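Local coordinates for uncharacterized protein DSY3957 (Desulfitobacterium hafniense, PDB 3HXL), which probably serves as a phage tail sheath protein, a building block of the contractile sheath around a myovirus-type tail, at residues 325-329 against 342-348. Residues are numbered along the deposited sequence; the frame is centred on the assembly and turned at random.
Sequences QDINT and AKNRVIR
D326 swings its CG away from its own backbone N (chi1 -177°), and N344 sets CG beside its N (chi1 -70°); together these torsions bring carboxylate and carboxamide within bonding range. N344 ND2 reaches D326 OD1 at 2.8 Å. The oxygen lies in the amide plane, yet the donor comes in from above the carboxylate, the two flat groups being turned 53° apart. The other oxygen, D326 OD2, takes R348 NH2 at 2.8 Å in a salt bridge that lies nearly in the guanidinium plane. R348 runs back along the first turn, one guanidinium face over N344 O and R345 CA, and a water joins R348 NH1 to D326 OD1, tying carboxylate and guanidinium together a second time. Further hydrogen bonds, L283 N to D326 OD2 and R348 NH2 to E281 O, tie the pair to a neighbouring loop; the paired charges probably keep D326 ionised although it is buried.

Backbones meet alongside. N344 N donates to D326 O at 3.1 Å, almost straight, and N328 N to A342 O at 2.8 Å, the two bonds flanking I327 and K343 in a single beta bridge. A second water spans D326 O and R345 N. N328 ND2, bonded chiefly to F341 O, adds a weak bond to N344 OD1, which also receives Q232 NE2.

With K343 at the N-cap, the peptide N-H groups of N344 and R345 are thus taken up by D326 O, directly and through water: an inverse gamma turn centred on D326 docks against the first turn of helix 344-364, joining the subtilisin-like and C-terminal regions of the sheath protein.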
loop_
_atom_site.group_PDB
_atom_site.type_symbol
_atom_site.label_atom_id
_atom_site.label_comp_id
_atom_site.label_asym_id
_atom_site.label_seq_id
_atom_site.Cartn_x
_atom_site.Cartn_y
_atom_site.Cartn_z
ATOM N N GLN A 325 -9.366 16.989 9.196
ATOM C CA GLN A 325 -8.093 17.062 9.907
ATOM C C GLN A 325 -7.339 15.772 9.642
ATOM O O GLN A 325 -7.905 14.684 9.726
ATOM C CB GLN A 325 -8.303 17.252 11.414
ATOM C CG GLN A 325 -8.657 18.681 11.794
ATOM C CD GLN A 325 -8.518 18.949 13.278
ATOM O OE1 GLN A 325 -7.722 18.311 13.966
ATOM N NE2 GLN A 325 -9.275 19.915 13.777
ATOM N N ASP A 326 -6.061 15.912 9.292
ATOM C CA ASP A 326 -5.192 14.781 8.980
ATOM C C ASP A 326 -4.675 14.228 10.307
ATOM O O ASP A 326 -3.544 14.504 10.710
ATOM C CB ASP A 326 -4.039 15.276 8.090
ATOM C CG ASP A 326 -3.110 14.163 7.629
ATOM O OD1 ASP A 326 -3.452 12.971 7.801
ATOM O OD2 ASP A 326 -2.034 14.497 7.082
ATOM N N ILE A 327 -5.515 13.452 10.984
ATOM C CA ILE A 327 -5.149 12.892 12.279
ATOM C C ILE A 327 -5.312 11.385 12.365
ATOM O O ILE A 327 -6.033 10.776 11.565
ATOM C CB ILE A 327 -6.001 13.507 13.414
ATOM C CG1 ILE A 327 -7.490 13.250 13.140
ATOM C CG2 ILE A 327 -5.720 14.988 13.535
ATOM C CD1 ILE A 327 -8.406 13.619 14.309
ATOM N N ASN A 328 -4.617 10.791 13.334
ATOM C CA ASN A 328 -4.703 9.356 13.570
ATOM C C ASN A 328 -5.598 9.156 14.803
ATOM O O ASN A 328 -6.128 10.125 15.346
ATOM C CB ASN A 328 -3.304 8.744 13.766
ATOM C CG ASN A 328 -2.500 9.434 14.850
ATOM O OD1 ASN A 328 -2.878 9.434 16.028
ATOM N ND2 ASN A 328 -1.370 10.014 14.462
ATOM N N THR A 329 -5.767 7.912 15.238
ATOM C CA THR A 329 -6.652 7.614 16.365
ATOM C C THR A 329 -6.175 7.929 17.775
ATOM O O THR A 329 -6.937 7.752 18.729
ATOM C CB THR A 329 -7.053 6.142 16.370
ATOM O OG1 THR A 329 -5.889 5.338 16.550
ATOM C CG2 THR A 329 -7.722 5.766 15.067
ATOM N N ALA A 342 -0.903 13.048 17.417
ATOM C CA ALA A 342 -2.142 12.700 16.726
ATOM C C ALA A 342 -2.134 13.202 15.282
ATOM O O ALA A 342 -2.957 12.784 14.467
ATOM C CB ALA A 342 -3.340 13.288 17.471
ATOM N N LYS A 343 -1.202 14.101 14.972
ATOM C CA LYS A 343 -1.092 14.668 13.628
ATOM C C LYS A 343 -0.237 13.766 12.749
ATOM O O LYS A 343 0.912 13.470 13.076
ATOM C CB LYS A 343 -0.487 16.073 13.704
ATOM C CG LYS A 343 -1.316 17.041 14.557
ATOM C CD LYS A 343 -0.672 18.421 14.690
ATOM C CE LYS A 343 -1.511 19.335 15.589
ATOM N NZ LYS A 343 -0.896 20.681 15.786
ATOM N N ASN A 344 -0.792 13.341 11.623
ATOM C CA ASN A 344 -0.057 12.436 10.748
ATOM C C ASN A 344 1.227 13.003 10.160
ATOM O O ASN A 344 2.173 12.254 9.900
ATOM C CB ASN A 344 -0.991 11.891 9.673
ATOM C CG ASN A 344 -2.001 10.927 10.256
ATOM O OD1 ASN A 344 -1.634 10.073 11.070
ATOM N ND2 ASN A 344 -3.274 11.055 9.864
ATOM N N ARG A 345 1.285 14.318 9.966
ATOM C CA ARG A 345 2.513 14.913 9.448
ATOM C C ARG A 345 3.600 14.793 10.517
ATOM O O ARG A 345 4.767 14.586 10.202
ATOM C CB ARG A 345 2.317 16.391 9.083
ATOM C CG ARG A 345 3.650 17.091 8.807
ATOM C CD ARG A 345 3.481 18.405 8.064
ATOM N NE ARG A 345 2.525 19.289 8.710
ATOM C CZ ARG A 345 2.213 20.501 8.265
ATOM N NH1 ARG A 345 2.793 20.975 7.162
ATOM N NH2 ARG A 345 1.313 21.232 8.917
ATOM N N VAL A 346 3.220 14.929 11.787
ATOM C CA VAL A 346 4.200 14.797 12.864
ATOM C C VAL A 346 4.729 13.364 12.829
ATOM O O VAL A 346 5.935 13.127 12.932
ATOM C CB VAL A 346 3.575 15.102 14.247
ATOM C CG1 VAL A 346 4.533 14.696 15.376
ATOM C CG2 VAL A 346 3.269 16.591 14.343
ATOM N N ILE A 347 3.823 12.409 12.665
ATOM C CA ILE A 347 4.226 11.011 12.593
ATOM C C ILE A 347 5.166 10.773 11.402
ATOM O O ILE A 347 6.133 10.017 11.512
ATOM C CB ILE A 347 2.991 10.079 12.483
ATOM C CG1 ILE A 347 2.146 10.191 13.754
ATOM C CG2 ILE A 347 3.435 8.628 12.287
ATOM C CD1 ILE A 347 2.920 9.950 15.046
ATOM N N ARG A 348 4.890 11.410 10.265
ATOM C CA ARG A 348 5.761 11.242 9.103
ATOM C C ARG A 348 7.173 11.747 9.372
ATOM O O ARG A 348 8.150 11.099 8.991
ATOM C CB ARG A 348 5.199 11.960 7.865
ATOM C CG ARG A 348 4.031 11.238 7.181
ATOM C CD ARG A 348 3.639 11.911 5.845
ATOM N NE ARG A 348 2.719 13.044 5.978
ATOM C CZ ARG A 348 1.423 12.931 6.267
ATOM N NH1 ARG A 348 0.885 11.732 6.468
ATOM N NH2 ARG A 348 0.657 14.012 6.328
HETATM O O HOH W 1 -1.817 11.305 6.515
HETATM O O HOH W 2 -0.947 16.016 9.639
#